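Local atomic coordinates of 5-dehydro-2-deoxygluconokinase (Bacillus halodurans C-125, PDB entry 2QCV), a protein that probably phosphorylates 5-dehydro-2-deoxy-D-gluconate with ATP, a step in the breakdown of myo-inositol to acetyl-CoA. Residues G205-F210 with I237-G242; F174-R179 with V191-V196. One frame throughout, in Å; residues are numbered along the deposited sequence.

Contact 1 (G205-F210 with I237-G242); sequences GTREEF and IVIKHG
Two neighbouring parallel strands, 202-206 and 236-240, pair here at their C-terminal ends in the large sheet of the ribokinase-like (PfkB) fold, just where the first turns into helix 207-213. Gly-205 is gripped by two hydrogen bonds from strand 236-240: its N donates to Val-238 O, 3.1 Å, nearly along the C=O axis, and its O accepts from Lys-240 N, 2.9 Å. The last bond of the pairing comes from the first residue of the helix, Arg-207 N to Lys-240 O, 2.9 Å. Thr-206 is the N-cap. Its OG1, set between backbone N and carbonyl carbon (chi1 67°), accepts from Glu-209 N, while Glu-209 OE1 receives Thr-206 N from above the carboxylate plane, completing a capping box. A water links that same OE1 to Lys-240 NZ, on a chain whose CE passes 3.5 Å from Gly-205 C.

Glycine suits position 205 because a CB there would be crowded by Phe-210 CE2. That ring lies with one face against Ile-239 CG1, 4.2 Å from its centroid, and turns an edge to Val-238 O. Beside Ile-239, the aliphatic base of Arg-207 covers the His-241 ring, CB lying 3.9 Å from the centroid. The arginine's charged end forms salt bridges with Asp-211 and Glu-214 and hydrogen bonds with Asn-222 and Thr-225; His-241 NE2 is hydrogen-bonded to Asn-222 ND2. Helix 222-229 packs on the Ile-237 and Ile-239 side of the sheet, Tyr-275 of helix 271-284 meets Val-238 and, by cation-pi, Lys-240 on the other, and antiparallel strand 246-250 continues the sheet beyond 236-240.

Contact 2 (F174-R179 with V191-V196); sequences FELDYR and VYYSLV
Tyr-193 OH lies close to three oxygens: Leu-176 O at a very short 2.4 Å, a bridging water at 2.9 Å, and Asp-177 O at 3.2 Å. Leu-176 O is the closest of the three, but which of them takes the proton is not settled. The setting is a beta-alpha-beta crossover, in which helix 186-199 leads from strand 171-175 to its parallel neighbour 202-206, and the tyrosine reaches from the helix to the loop just after the first strand. A long, flat side chain with a polar tip suits this task: CG stands anti to the carbonyl carbon (chi1 -84°), which sends the ring across from the helix to the loop, where the hydroxyl meets backbone carbonyls at the bend of the chain. The water also donates to Asp-177 O and accepts from Arg-179 N, tying the loop together around the phenol oxygen. Asp-177 OD2 is hydrogen-bonded to Thr-147 OG1.

Nearer the helix and strand the packing is aromatic and aliphatic. Phe-174, its CG anti to the backbone N (chi1 -175°), points at the helix and presents its edge to the face of Tyr-193 in a T-shaped pair, with planes at 81° and CZ 3.9 Å from Tyr-193 CD1. Another part of the same edge, CE2, comes 3.4 Å from Tyr-193 O. Leu-176 CD2 covers one face of the phenylalanine near its rim. On the opposite face the branched Val-196 suits a position turned toward the strand, for its CG1 sits almost exactly on the ring axis, 3.6 Å from the centroid.

How the contacts relate
The contacts come in series: contact 2 closes within helix 186-199, and strand 202-206 then leads into contact 1. Their centres lie about 12 Å apart, and both reach one mixed sheet, where strands 171-175, 202-206 and 236-240 are consecutive parallel neighbours. The two touch where helix 207-213 meets the loop after strand 171-175: Glu-209 OE2 lies 2.9 Å from Tyr-178 N, probably a hydrogen bond, and Leu-176 CD1 packs against Glu-209 and Phe-210. Glu-209 therefore serves both its own helix cap and the neighbouring loop. A triethylene glycol, probably from the crystallisation liquor, lies near Lys-240 and Asp-177, consistent with a pocket at the C-terminal ends of these strands, where PfkB kinases bind their substrates.

Contact 1 (G205-F210 with I237-G242)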
ATOM      1  N   GLY A 205      15.497 -12.747 -27.387  1.00 24.77           N
ATOM      2  CA  GLY A 205      15.740 -13.087 -25.984  1.00 26.51           C
ATOM      3  C   GLY A 205      16.766 -14.172 -25.855  1.00 28.66           C
ATOM      4  O   GLY A 205      17.109 -14.820 -26.850  1.00 25.93           O
ATOM      5  N   THR A 206      17.269 -14.362 -24.639  1.00 28.17           N
ATOM      6  CA  THR A 206      18.114 -15.479 -24.350  1.00 25.92           C
ATOM      7  C   THR A 206      17.278 -16.743 -24.226  1.00 27.93           C
ATOM      8  O   THR A 206      16.070 -16.697 -23.970  1.00 24.61           O
ATOM      9  CB  THR A 206      18.915 -15.264 -23.036  1.00 29.50           C
ATOM     10  OG1 THR A 206      18.013 -15.265 -21.919  1.00 26.11           O
ATOM     11  CG2 THR A 206      19.710 -13.954 -23.072  1.00 30.50           C
ATOM     12  N   ARG A 207      17.924 -17.895 -24.334  1.00 26.57           N
ATOM     13  CA  ARG A 207      17.230 -19.167 -24.150  1.00 26.05           C
ATOM     14  C   ARG A 207      16.572 -19.188 -22.767  1.00 28.33           C
ATOM     15  O   ARG A 207      15.457 -19.616 -22.634  1.00 26.56           O
ATOM     16  CB  ARG A 207      18.233 -20.317 -24.334  1.00 27.02           C
ATOM     17  CG  ARG A 207      17.709 -21.742 -24.188  1.00 27.07           C
ATOM     18  CD  ARG A 207      16.602 -22.074 -25.194  1.00 30.14           C
ATOM     19  NE  ARG A 207      15.267 -21.954 -24.594  1.00 26.22           N
ATOM     20  CZ  ARG A 207      14.109 -22.091 -25.235  1.00 28.33           C
ATOM     21  NH1 ARG A 207      14.074 -22.363 -26.545  1.00 29.59           N
ATOM     22  NH2 ARG A 207      12.962 -21.995 -24.554  1.00 29.29           N
ATOM     23  N   GLU A 208      17.246 -18.683 -21.737  1.00 26.90           N
ATOM     24  CA  GLU A 208      16.658 -18.639 -20.401  1.00 29.12           C
ATOM     25  C   GLU A 208      15.395 -17.783 -20.341  1.00 26.65           C
ATOM     26  O   GLU A 208      14.407 -18.157 -19.705  1.00 28.79           O
ATOM     27  CB  GLU A 208      17.704 -18.184 -19.389  1.00 30.59           C
ATOM     28  CG  GLU A 208      18.784 -19.222 -19.152  1.00 39.83           C
ATOM     29  N   GLU A 209      15.386 -16.685 -21.078  1.00 27.91           N
ATOM     30  CA  GLU A 209      14.236 -15.810 -21.164  1.00 27.63           C
ATOM     31  C   GLU A 209      13.057 -16.468 -21.902  1.00 26.96           C
ATOM     32  O   GLU A 209      11.890 -16.305 -21.508  1.00 26.45           O
ATOM     33  CB  GLU A 209      14.659 -14.490 -21.787  1.00 28.36           C
ATOM     34  CG  GLU A 209      15.529 -13.674 -20.885  1.00 31.00           C
ATOM     35  CD  GLU A 209      16.205 -12.451 -21.519  1.00 32.95           C
ATOM     36  OE1 GLU A 209      16.382 -12.340 -22.740  1.00 27.68           O
ATOM     37  OE2 GLU A 209      16.557 -11.550 -20.751  1.00 32.58           O
ATOM     38  N   PHE A 210      13.335 -17.229 -22.944  1.00 26.49           N
ATOM     39  CA  PHE A 210      12.279 -17.990 -23.584  1.00 24.90           C
ATOM     40  C   PHE A 210      11.752 -19.076 -22.675  1.00 26.03           C
ATOM     41  O   PHE A 210      10.527 -19.367 -22.720  1.00 27.87           O
ATOM     42  CB  PHE A 210      12.703 -18.565 -24.942  1.00 25.42           C
ATOM     43  CG  PHE A 210      12.687 -17.522 -26.075  1.00 24.16           C
ATOM     44  CD1 PHE A 210      11.517 -17.236 -26.744  1.00 27.35           C
ATOM     45  CD2 PHE A 210      13.821 -16.816 -26.397  1.00 22.82           C
ATOM     46  CE1 PHE A 210      11.503 -16.290 -27.776  1.00 28.39           C
ATOM     47  CE2 PHE A 210      13.821 -15.859 -27.463  1.00 26.05           C
ATOM     48  CZ  PHE A 210      12.677 -15.610 -28.136  1.00 26.28           C
ATOM     49  N   ILE A 237      12.273 -14.914 -34.916  1.00 24.78           N
ATOM     50  CA  ILE A 237      12.539 -15.183 -33.515  1.00 25.15           C
ATOM     51  C   ILE A 237      14.032 -15.363 -33.368  1.00 28.97           C
ATOM     52  O   ILE A 237      14.652 -16.160 -34.106  1.00 26.04           O
ATOM     53  CB  ILE A 237      11.780 -16.471 -33.044  1.00 26.17           C
ATOM     54  CG1 ILE A 237      10.274 -16.307 -33.243  1.00 26.30           C
ATOM     55  CG2 ILE A 237      12.152 -16.876 -31.606  1.00 26.63           C
ATOM     56  CD1 ILE A 237       9.451 -17.578 -33.116  1.00 26.92           C
ATOM     57  N   VAL A 238      14.620 -14.585 -32.470  1.00 25.40           N
ATOM     58  CA  VAL A 238      16.068 -14.646 -32.221  1.00 25.06           C
ATOM     59  C   VAL A 238      16.338 -15.172 -30.818  1.00 26.76           C
ATOM     60  O   VAL A 238      15.892 -14.590 -29.834  1.00 25.00           O
ATOM     61  CB  VAL A 238      16.719 -13.269 -32.422  1.00 26.36           C
ATOM     62  CG1 VAL A 238      18.217 -13.358 -32.119  1.00 25.52           C
ATOM     63  CG2 VAL A 238      16.428 -12.713 -33.883  1.00 25.11           C
ATOM     64  N   ILE A 239      17.019 -16.306 -30.715  1.00 24.74           N
ATOM     65  CA  ILE A 239      17.237 -16.956 -29.427  1.00 25.32           C
ATOM     66  C   ILE A 239      18.752 -16.979 -29.175  1.00 26.80           C
ATOM     67  O   ILE A 239      19.504 -17.549 -29.970  1.00 26.00           O
ATOM     68  CB  ILE A 239      16.647 -18.418 -29.370  1.00 24.75           C
ATOM     69  CG1 ILE A 239      15.168 -18.442 -29.864  1.00 27.39           C
ATOM     70  CG2 ILE A 239      16.819 -19.045 -27.947  1.00 24.75           C
ATOM     71  CD1 ILE A 239      14.450 -19.796 -29.803  1.00 26.83           C
ATOM     72  N   LYS A 240      19.182 -16.327 -28.097  1.00 25.47           N
ATOM     73  CA  LYS A 240      20.611 -16.159 -27.780  1.00 26.02           C
ATOM     74  C   LYS A 240      21.069 -17.136 -26.713  1.00 27.08           C
ATOM     75  O   LYS A 240      20.374 -17.383 -25.704  1.00 28.59           O
ATOM     76  CB  LYS A 240      20.867 -14.745 -27.301  1.00 26.40           C
ATOM     77  CG  LYS A 240      20.329 -13.677 -28.276  1.00 26.51           C
ATOM     78  CD  LYS A 240      20.477 -12.313 -27.676  1.00 29.43           C
ATOM     79  CE  LYS A 240      19.419 -11.984 -26.663  1.00 33.54           C
ATOM     80  NZ  LYS A 240      19.812 -10.767 -25.851  1.00 34.34           N
ATOM     81  N   HIS A 241      22.244 -17.699 -26.940  1.00 26.68           N
ATOM     82  CA  HIS A 241      22.810 -18.720 -26.064  1.00 24.56           C
ATOM     83  C   HIS A 241      24.232 -18.362 -25.584  1.00 28.02           C
ATOM     84  O   HIS A 241      25.080 -19.245 -25.356  1.00 27.50           O
ATOM     85  CB  HIS A 241      22.836 -20.059 -26.772  1.00 26.20           C
ATOM     86  CG  HIS A 241      21.489 -20.582 -27.190  1.00 26.52           C
ATOM     87  ND1 HIS A 241      20.873 -21.621 -26.528  1.00 27.58           N
ATOM     88  CD2 HIS A 241      20.649 -20.225 -28.191  1.00 27.88           C
ATOM     89  CE1 HIS A 241      19.721 -21.894 -27.114  1.00 31.02           C
ATOM     90  NE2 HIS A 241      19.565 -21.075 -28.138  1.00 27.24           N
ATOM     91  N   GLY A 242      24.499 -17.075 -25.404  1.00 30.81           N
ATOM     92  CA  GLY A 242      25.789 -16.627 -24.878  1.00 31.85           C
ATOM     93  C   GLY A 242      26.939 -17.119 -25.745  1.00 30.08           C
ATOM     94  O   GLY A 242      26.930 -16.976 -26.955  1.00 28.39           O
TER
HETATM   95  O   HOH W   1      17.709 -10.630 -24.012  1.00 31.14           O

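Contact 2 (F174-R179 with V191-V196)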
ATOM      1  N   PHE A 174       9.837  -7.380 -29.625  1.00 24.85           N
ATOM      2  CA  PHE A 174       9.734  -7.682 -28.200  1.00 27.18           C
ATOM      3  C   PHE A 174      11.084  -8.193 -27.721  1.00 27.59           C
ATOM      4  O   PHE A 174      11.526  -9.269 -28.133  1.00 26.62           O
ATOM      5  CB  PHE A 174       8.629  -8.733 -27.972  1.00 24.77           C
ATOM      6  CG  PHE A 174       8.336  -9.058 -26.515  1.00 25.82           C
ATOM      7  CD1 PHE A 174       8.561  -8.157 -25.455  1.00 26.45           C
ATOM      8  CD2 PHE A 174       7.798 -10.308 -26.207  1.00 26.27           C
ATOM      9  CE1 PHE A 174       8.231  -8.528 -24.155  1.00 27.46           C
ATOM     10  CE2 PHE A 174       7.474 -10.669 -24.908  1.00 25.27           C
ATOM     11  CZ  PHE A 174       7.719  -9.801 -23.896  1.00 25.31           C
ATOM     12  N   GLU A 175      11.710  -7.402 -26.844  1.00 26.67           N
ATOM     13  CA  GLU A 175      12.964  -7.753 -26.220  1.00 28.24           C
ATOM     14  C   GLU A 175      12.671  -8.297 -24.835  1.00 28.18           C
ATOM     15  O   GLU A 175      12.155  -7.586 -23.971  1.00 26.49           O
ATOM     16  CB  GLU A 175      13.871  -6.521 -26.181  1.00 29.65           C
ATOM     17  CG  GLU A 175      15.327  -6.828 -26.418  1.00 42.71           C
ATOM     18  CD  GLU A 175      15.954  -7.590 -25.308  1.00 46.76           C
ATOM     19  OE1 GLU A 175      15.433  -7.547 -24.181  1.00 49.38           O
ATOM     20  OE2 GLU A 175      16.997  -8.210 -25.547  1.00 51.37           O
ATOM     21  N   LEU A 176      13.046  -9.554 -24.581  1.00 27.29           N
ATOM     22  CA  LEU A 176      12.537 -10.250 -23.430  1.00 28.09           C
ATOM     23  C   LEU A 176      13.090  -9.725 -22.101  1.00 35.39           C
ATOM     24  O   LEU A 176      12.341  -9.725 -21.140  1.00 44.73           O
ATOM     25  CB  LEU A 176      12.707 -11.783 -23.533  1.00 27.72           C
ATOM     26  CG  LEU A 176      11.959 -12.503 -24.674  1.00 26.30           C
ATOM     27  CD1 LEU A 176      12.027 -14.048 -24.493  1.00 24.83           C
ATOM     28  CD2 LEU A 176      10.498 -12.046 -24.723  1.00 24.18           C
ATOM     29  N   ASP A 177      14.327  -9.232 -22.051  1.00 32.20           N
ATOM     30  CA  ASP A 177      14.802  -8.371 -20.926  1.00 35.31           C
ATOM     31  C   ASP A 177      14.307  -8.859 -19.584  1.00 27.31           C
ATOM     32  O   ASP A 177      13.483  -8.186 -19.010  1.00 32.83           O
ATOM     33  CB  ASP A 177      14.217  -6.907 -21.105  1.00 41.10           C
ATOM     34  CG  ASP A 177      14.569  -5.948 -19.924  1.00 42.81           C
ATOM     35  OD1 ASP A 177      15.740  -5.989 -19.439  1.00 51.38           O
ATOM     36  OD2 ASP A 177      13.648  -5.190 -19.492  1.00 47.29           O
ATOM     37  N   TYR A 178      14.761 -10.018 -19.091  1.00 31.53           N
ATOM     38  CA  TYR A 178      14.168 -10.594 -17.865  1.00 30.44           C
ATOM     39  C   TYR A 178      14.875 -10.120 -16.588  1.00 31.44           C
ATOM     40  O   TYR A 178      16.070 -10.331 -16.419  1.00 30.77           O
ATOM     41  CB  TYR A 178      14.172 -12.128 -17.916  1.00 31.72           C
ATOM     42  CG  TYR A 178      13.544 -12.835 -16.726  1.00 29.90           C
ATOM     43  CD1 TYR A 178      12.308 -12.458 -16.247  1.00 32.22           C
ATOM     44  CD2 TYR A 178      14.200 -13.887 -16.084  1.00 29.55           C
ATOM     45  CE1 TYR A 178      11.712 -13.093 -15.126  1.00 29.31           C
ATOM     46  CE2 TYR A 178      13.612 -14.549 -14.999  1.00 33.47           C
ATOM     47  CZ  TYR A 178      12.366 -14.143 -14.527  1.00 30.37           C
ATOM     48  OH  TYR A 178      11.780 -14.784 -13.470  1.00 30.52           O
ATOM     49  N   ARG A 179      14.094  -9.534 -15.684  1.00 29.81           N
ATOM     50  CA  ARG A 179      14.549  -9.033 -14.393  1.00 32.63           C
ATOM     51  C   ARG A 179      13.639  -9.664 -13.344  1.00 29.25           C
ATOM     52  O   ARG A 179      12.574  -9.138 -13.053  1.00 31.76           O
ATOM     53  CB  ARG A 179      14.437  -7.521 -14.368  1.00 32.77           C
ATOM     54  CG  ARG A 179      15.184  -6.791 -15.492  1.00 35.98           C
ATOM     55  CD  ARG A 179      16.686  -6.919 -15.357  1.00 45.03           C
ATOM     56  NE  ARG A 179      17.178  -6.096 -14.263  1.00 59.80           N
ATOM     57  N   VAL A 191       2.768 -15.528 -18.130  1.00 24.65           N
ATOM     58  CA  VAL A 191       1.478 -15.056 -18.596  1.00 26.48           C
ATOM     59  C   VAL A 191       1.611 -13.854 -19.554  1.00 24.75           C
ATOM     60  O   VAL A 191       1.017 -13.832 -20.629  1.00 26.28           O
ATOM     61  CB  VAL A 191       0.549 -14.773 -17.395  1.00 25.86           C
ATOM     62  CG1 VAL A 191      -0.684 -13.900 -17.827  1.00 26.47           C
ATOM     63  CG2 VAL A 191       0.126 -16.091 -16.768  1.00 24.05           C
ATOM     64  N   TYR A 192       2.351 -12.835 -19.146  1.00 24.29           N
ATOM     65  CA  TYR A 192       2.462 -11.603 -19.937  1.00 26.12           C
ATOM     66  C   TYR A 192       3.468 -11.705 -21.083  1.00 27.67           C
ATOM     67  O   TYR A 192       3.205 -11.228 -22.178  1.00 28.09           O
ATOM     68  CB  TYR A 192       2.784 -10.435 -19.027  1.00 26.75           C
ATOM     69  CG  TYR A 192       1.578 -10.120 -18.175  1.00 28.49           C
ATOM     70  CD1 TYR A 192       0.455  -9.550 -18.749  1.00 32.25           C
ATOM     71  CD2 TYR A 192       1.542 -10.453 -16.843  1.00 28.72           C
ATOM     72  CE1 TYR A 192      -0.680  -9.311 -18.021  1.00 34.32           C
ATOM     73  CE2 TYR A 192       0.413 -10.206 -16.078  1.00 29.90           C
ATOM     74  CZ  TYR A 192      -0.700  -9.613 -16.684  1.00 33.94           C
ATOM     75  OH  TYR A 192      -1.835  -9.352 -15.969  1.00 34.00           O
ATOM     76  N   TYR A 193       4.591 -12.361 -20.833  1.00 27.19           N
ATOM     77  CA  TYR A 193       5.552 -12.622 -21.920  1.00 26.81           C
ATOM     78  C   TYR A 193       4.939 -13.436 -23.042  1.00 26.61           C
ATOM     79  O   TYR A 193       5.178 -13.127 -24.192  1.00 27.78           O
ATOM     80  CB  TYR A 193       6.803 -13.338 -21.405  1.00 27.90           C
ATOM     81  CG  TYR A 193       7.874 -12.435 -20.810  1.00 26.11           C
ATOM     82  CD1 TYR A 193       7.564 -11.189 -20.250  1.00 26.08           C
ATOM     83  CD2 TYR A 193       9.192 -12.835 -20.788  1.00 28.10           C
ATOM     84  CE1 TYR A 193       8.557 -10.378 -19.718  1.00 27.10           C
ATOM     85  CE2 TYR A 193      10.200 -12.012 -20.282  1.00 29.24           C
ATOM     86  CZ  TYR A 193       9.872 -10.792 -19.762  1.00 32.29           C
ATOM     87  OH  TYR A 193      10.855  -9.975 -19.271  1.00 33.14           O
ATOM     88  N   SER A 194       4.235 -14.531 -22.741  1.00 26.16           N
ATOM     89  CA  SER A 194       3.583 -15.348 -23.794  1.00 26.59           C
ATOM     90  C   SER A 194       2.574 -14.519 -24.612  1.00 28.64           C
ATOM     91  O   SER A 194       2.591 -14.510 -25.836  1.00 27.33           O
ATOM     92  CB  SER A 194       2.938 -16.600 -23.192  1.00 25.35           C
ATOM     93  OG  SER A 194       1.967 -16.280 -22.190  1.00 26.87           O
ATOM     94  N   LEU A 195       1.742 -13.773 -23.911  1.00 32.21           N
ATOM     95  CA  LEU A 195       0.683 -12.938 -24.521  1.00 34.27           C
ATOM     96  C   LEU A 195       1.294 -11.914 -25.480  1.00 31.78           C
ATOM     97  O   LEU A 195       0.886 -11.816 -26.645  1.00 30.72           O
ATOM     98  CB  LEU A 195      -0.077 -12.215 -23.397  1.00 36.07           C
ATOM     99  CG  LEU A 195      -0.796 -10.865 -23.633  1.00 38.45           C
ATOM    100  CD1 LEU A 195      -1.847 -11.062 -24.674  1.00 55.13           C
ATOM    101  CD2 LEU A 195      -1.407 -10.302 -22.340  1.00 39.34           C
ATOM    102  N   VAL A 196       2.321 -11.216 -24.993  1.00 28.47           N
ATOM    103  CA  VAL A 196       2.977 -10.180 -25.779  1.00 26.04           C
ATOM    104  C   VAL A 196       3.769 -10.794 -26.952  1.00 27.74           C
ATOM    105  O   VAL A 196       3.649 -10.331 -28.089  1.00 28.49           O
ATOM    106  CB  VAL A 196       3.813  -9.251 -24.937  1.00 27.02           C
ATOM    107  CG1 VAL A 196       4.617  -8.287 -25.835  1.00 24.88           C
ATOM    108  CG2 VAL A 196       2.844  -8.458 -23.964  1.00 27.98           C
TER
HETATM  109  O   HOH W   2      11.519  -8.552 -16.824  1.00 23.85           O